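Long-range contact in oxidoreductase, NAD-binding/iron-sulfur cluster-binding protein (Nitratireductor pacificus pht-3B, PDB 6ZXU), which catalyses reductive dehalogenation, using a bound cobalamin and probably electrons passed on by its two [4Fe-4S] clusters: residues Q306-V311 against N563-W568. Residues are numbered along the deposited sequence; the frame is centred on the assembly and turned at random.
Sequences QEIQRV and NGYEIW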
ATOM      1  N   GLN A 306      11.309  26.017 -14.666  1.00 17.07           N
ATOM      2  CA  GLN A 306      10.936  26.741 -15.883  1.00 19.11           C
ATOM      3  C   GLN A 306      11.082  25.909 -17.134  1.00 19.36           C
ATOM      4  O   GLN A 306      10.538  26.276 -18.158  1.00 21.72           O
ATOM      5  CB  GLN A 306      11.735  28.030 -16.030  1.00 21.72           C
ATOM      6  CG  GLN A 306      11.320  29.048 -15.037  1.00 22.12           C
ATOM      7  CD  GLN A 306      12.097  30.364 -15.249  1.00 26.37           C
ATOM      8  OE1 GLN A 306      13.181  30.521 -14.741  1.00 26.95           O
ATOM      9  NE2 GLN A 306      11.599  31.177 -16.083  1.00 26.54           N
ATOM     10  N   GLU A 307      11.754  24.756 -17.068  1.00 16.70           N
ATOM     11  CA  GLU A 307      11.921  23.922 -18.239  1.00 17.97           C
ATOM     12  C   GLU A 307      11.044  22.635 -18.214  1.00 17.85           C
ATOM     13  O   GLU A 307      11.175  21.795 -19.084  1.00 18.94           O
ATOM     14  CB  GLU A 307      13.364  23.549 -18.386  1.00 17.81           C
ATOM     15  CG  GLU A 307      14.251  24.769 -18.645  1.00 24.28           C
ATOM     16  CD  GLU A 307      15.785  24.456 -18.772  1.00 31.44           C
ATOM     17  OE1 GLU A 307      16.678  25.385 -18.578  1.00 26.61           O
ATOM     18  OE2 GLU A 307      16.130  23.252 -19.033  1.00 30.56           O
ATOM     19  N   ILE A 308      10.205  22.476 -17.203  1.00 16.62           N
ATOM     20  CA  ILE A 308       9.396  21.278 -17.095  1.00 16.31           C
ATOM     21  C   ILE A 308       8.069  21.493 -17.848  1.00 18.70           C
ATOM     22  O   ILE A 308       7.278  22.287 -17.417  1.00 19.44           O
ATOM     23  CB  ILE A 308       9.110  20.900 -15.626  1.00 16.67           C
ATOM     24  CG1 ILE A 308      10.366  20.600 -14.868  1.00 14.40           C
ATOM     25  CG2 ILE A 308       8.191  19.706 -15.603  1.00 16.78           C
ATOM     26  CD1 ILE A 308      10.191  20.443 -13.364  1.00 16.47           C
ATOM     27  N   GLN A 309       7.834  20.751 -18.905  1.00 17.84           N
ATOM     28  CA  GLN A 309       6.564  20.823 -19.602  1.00 21.67           C
ATOM     29  C   GLN A 309       5.565  19.871 -18.986  1.00 22.51           C
ATOM     30  O   GLN A 309       5.919  18.789 -18.504  1.00 21.89           O
ATOM     31  CB  GLN A 309       6.695  20.458 -21.034  1.00 23.75           C
ATOM     32  CG  GLN A 309       7.503  21.372 -21.864  1.00 29.29           C
ATOM     33  CD  GLN A 309       7.670  20.780 -23.304  1.00 39.85           C
ATOM     34  OE1 GLN A 309       8.778  20.660 -23.820  1.00 49.59           O
ATOM     35  NE2 GLN A 309       6.581  20.389 -23.922  1.00 47.23           N
ATOM     36  N   ARG A 310       4.304  20.294 -18.937  1.00 17.28           N
ATOM     37  CA  ARG A 310       3.192  19.450 -18.493  1.00 18.68           C
ATOM     38  C   ARG A 310       2.809  18.452 -19.646  1.00 19.95           C
ATOM     39  O   ARG A 310       2.985  18.739 -20.815  1.00 21.42           O
ATOM     40  CB  ARG A 310       2.011  20.304 -18.016  1.00 19.64           C
ATOM     41  CG  ARG A 310       2.286  20.981 -16.701  1.00 17.22           C
ATOM     42  CD  ARG A 310       1.247  22.005 -16.353  1.00 20.56           C
ATOM     43  NE  ARG A 310      -0.062  21.393 -16.150  1.00 17.71           N
ATOM     44  CZ  ARG A 310      -1.169  22.063 -15.934  1.00 19.93           C
ATOM     45  NH1 ARG A 310      -1.150  23.363 -15.961  1.00 20.51           N
ATOM     46  NH2 ARG A 310      -2.315  21.447 -15.807  1.00 20.01           N
ATOM     47  N   VAL A 311       2.403  17.257 -19.240  1.00 19.28           N
ATOM     48  CA  VAL A 311       2.242  16.071 -20.080  1.00 18.94           C
ATOM     49  C   VAL A 311       0.749  15.725 -20.122  1.00 16.79           C
ATOM     50  O   VAL A 311       0.042  15.838 -19.063  1.00 19.18           O
ATOM     51  CB  VAL A 311       3.026  14.856 -19.432  1.00 19.34           C
ATOM     52  CG1 VAL A 311       2.985  13.673 -20.344  1.00 22.82           C
ATOM     53  CG2 VAL A 311       4.468  15.298 -19.166  1.00 24.84           C
ATOM     54  N   ASN A 563      12.979  16.343 -19.538  1.00 14.77           N
ATOM     55  CA  ASN A 563      11.866  17.266 -19.356  1.00 13.54           C
ATOM     56  C   ASN A 563      12.141  18.179 -18.201  1.00 13.34           C
ATOM     57  O   ASN A 563      11.270  18.427 -17.358  1.00 13.94           O
ATOM     58  CB  ASN A 563      10.543  16.537 -19.151  1.00 12.80           C
ATOM     59  CG  ASN A 563       9.318  17.481 -19.174  1.00 13.82           C
ATOM     60  OD1 ASN A 563       9.353  18.553 -19.765  1.00 16.61           O
ATOM     61  ND2 ASN A 563       8.273  17.065 -18.578  1.00 13.45           N
ATOM     62  N   GLY A 564      13.368  18.752 -18.162  1.00 14.09           N
ATOM     63  CA  GLY A 564      13.700  19.718 -17.145  1.00 13.73           C
ATOM     64  C   GLY A 564      14.211  19.268 -15.816  1.00 14.48           C
ATOM     65  O   GLY A 564      14.403  20.068 -14.930  1.00 16.10           O
ATOM     66  N   TYR A 565      14.369  17.955 -15.593  1.00 15.37           N
ATOM     67  CA  TYR A 565      14.884  17.451 -14.330  1.00 14.85           C
ATOM     68  C   TYR A 565      15.846  16.299 -14.542  1.00 14.56           C
ATOM     69  O   TYR A 565      15.784  15.599 -15.487  1.00 15.47           O
ATOM     70  CB  TYR A 565      13.753  17.070 -13.340  1.00 14.87           C
ATOM     71  CG  TYR A 565      12.712  16.139 -13.946  1.00 15.03           C
ATOM     72  CD1 TYR A 565      11.601  16.630 -14.599  1.00 13.93           C
ATOM     73  CD2 TYR A 565      12.858  14.825 -13.853  1.00 14.70           C
ATOM     74  CE1 TYR A 565      10.693  15.801 -15.198  1.00 15.69           C
ATOM     75  CE2 TYR A 565      11.957  13.970 -14.393  1.00 14.59           C
ATOM     76  CZ  TYR A 565      10.865  14.444 -15.048  1.00 16.47           C
ATOM     77  OH  TYR A 565       9.967  13.587 -15.597  1.00 15.91           O
ATOM     78  N   GLU A 566      16.697  16.100 -13.550  1.00 16.63           N
ATOM     79  CA  GLU A 566      17.717  15.082 -13.524  1.00 17.70           C
ATOM     80  C   GLU A 566      17.083  13.768 -12.961  1.00 16.75           C
ATOM     81  O   GLU A 566      16.431  13.760 -11.899  1.00 14.92           O
ATOM     82  CB  GLU A 566      18.843  15.531 -12.585  1.00 19.56           C
ATOM     83  CG  GLU A 566      19.948  14.522 -12.330  1.00 19.68           C
ATOM     84  CD  GLU A 566      21.019  15.019 -11.324  1.00 26.34           C
ATOM     85  OE1 GLU A 566      20.826  16.064 -10.601  1.00 22.27           O
ATOM     86  OE2 GLU A 566      22.039  14.287 -11.215  1.00 30.15           O
ATOM     87  N   ILE A 567      17.342  12.665 -13.638  1.00 17.01           N
ATOM     88  CA  ILE A 567      16.720  11.404 -13.302  1.00 15.84           C
ATOM     89  C   ILE A 567      17.526  10.264 -13.931  1.00 17.35           C
ATOM     90  O   ILE A 567      18.249  10.462 -14.892  1.00 14.69           O
ATOM     91  CB  ILE A 567      15.252  11.441 -13.815  1.00 18.25           C
ATOM     92  CG1 ILE A 567      14.430  10.398 -13.051  1.00 22.91           C
ATOM     93  CG2 ILE A 567      15.171  11.331 -15.321  1.00 16.20           C
ATOM     94  CD1 ILE A 567      12.969  10.629 -13.051  1.00 26.68           C
ATOM     95  N   TRP A 568      17.394   9.063 -13.363  1.00 16.86           N
ATOM     96  CA  TRP A 568      17.790   7.830 -14.048  1.00 14.95           C
ATOM     97  C   TRP A 568      16.562   7.368 -14.858  1.00 19.15           C
ATOM     98  O   TRP A 568      15.596   6.899 -14.271  1.00 25.19           O
ATOM     99  CB  TRP A 568      18.152   6.713 -13.057  1.00 15.99           C
ATOM    100  CG  TRP A 568      19.597   6.734 -12.532  1.00 15.10           C
ATOM    101  CD1 TRP A 568      20.709   6.388 -13.231  1.00 15.07           C
ATOM    102  CD2 TRP A 568      20.032   7.097 -11.237  1.00 15.13           C
ATOM    103  NE1 TRP A 568      21.814   6.542 -12.468  1.00 16.13           N
ATOM    104  CE2 TRP A 568      21.431   6.990 -11.223  1.00 15.03           C
ATOM    105  CE3 TRP A 568      19.390   7.578 -10.110  1.00 15.54           C
ATOM    106  CZ2 TRP A 568      22.205   7.253 -10.085  1.00 16.90           C
ATOM    107  CZ3 TRP A 568      20.133   7.818  -8.990  1.00 13.55           C
ATOM    108  CH2 TRP A 568      21.544   7.705  -8.990  1.00 16.18           C
TER
HETATM  109  O   HOH W   1      10.269  19.115 -22.575  1.00 38.90           O
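Asn563 reads the backbone of Gln309 with both ends of its side-chain amide, a worked example of how one such group can pair with both the N-H and the C=O of a single residue in a loop. From CB, chi1 sets CG anti to the backbone N (-171°), and the side chain crosses that of Gln309 at about a right angle. At the tip, OD1 accepts the N-H of Gln309 (N to OD1 2.8 Å), the donor tilted 25° from the carbonyl plane, while CB of Gln309 comes within 3.5 Å of the same OD1. A water, 3.0 Å from OD1, donates a second hydrogen bond to it; its approach to OE1 of Gln309 is suspiciously short and so doubtful. The other branch, ND2 of Asn563, gives an almost straight bond to Gln309 O (2.9 Å, 175° at the hydrogen), meeting a lone pair in the carbonyl plane; CG2 of Ile308 and CG2 of Val311 approach this nitrogen.

Main chain adds to the grip: CA of Ile308 makes a C-H...O contact with Asn563 O at 3.4 Å. Gly564 follows, with no side chain, its CA 3.8 Å from Glu307 O. Beyond it, CG1 of Ile308 reaches CD1 at the edge of the Tyr565 ring (4.2 Å), whose hydroxyl hydrogen-bonds O7R of the cobalamin, so the loop borders the edge of a cobalamin-binding tyrosine.

Asn563 and Gly564, both with positive phi, form a type I' turn linking strands 560-562 and 565-567, an antiparallel hairpin in the 4Fe-4S dicluster domain, and the loop they meet leads from strand 294-295 to helix 317-323. Pro682 touches both Gln309 and Asn563, and on the side of Glu307 lies helix 713-721, joined to it by a salt bridge with Arg719.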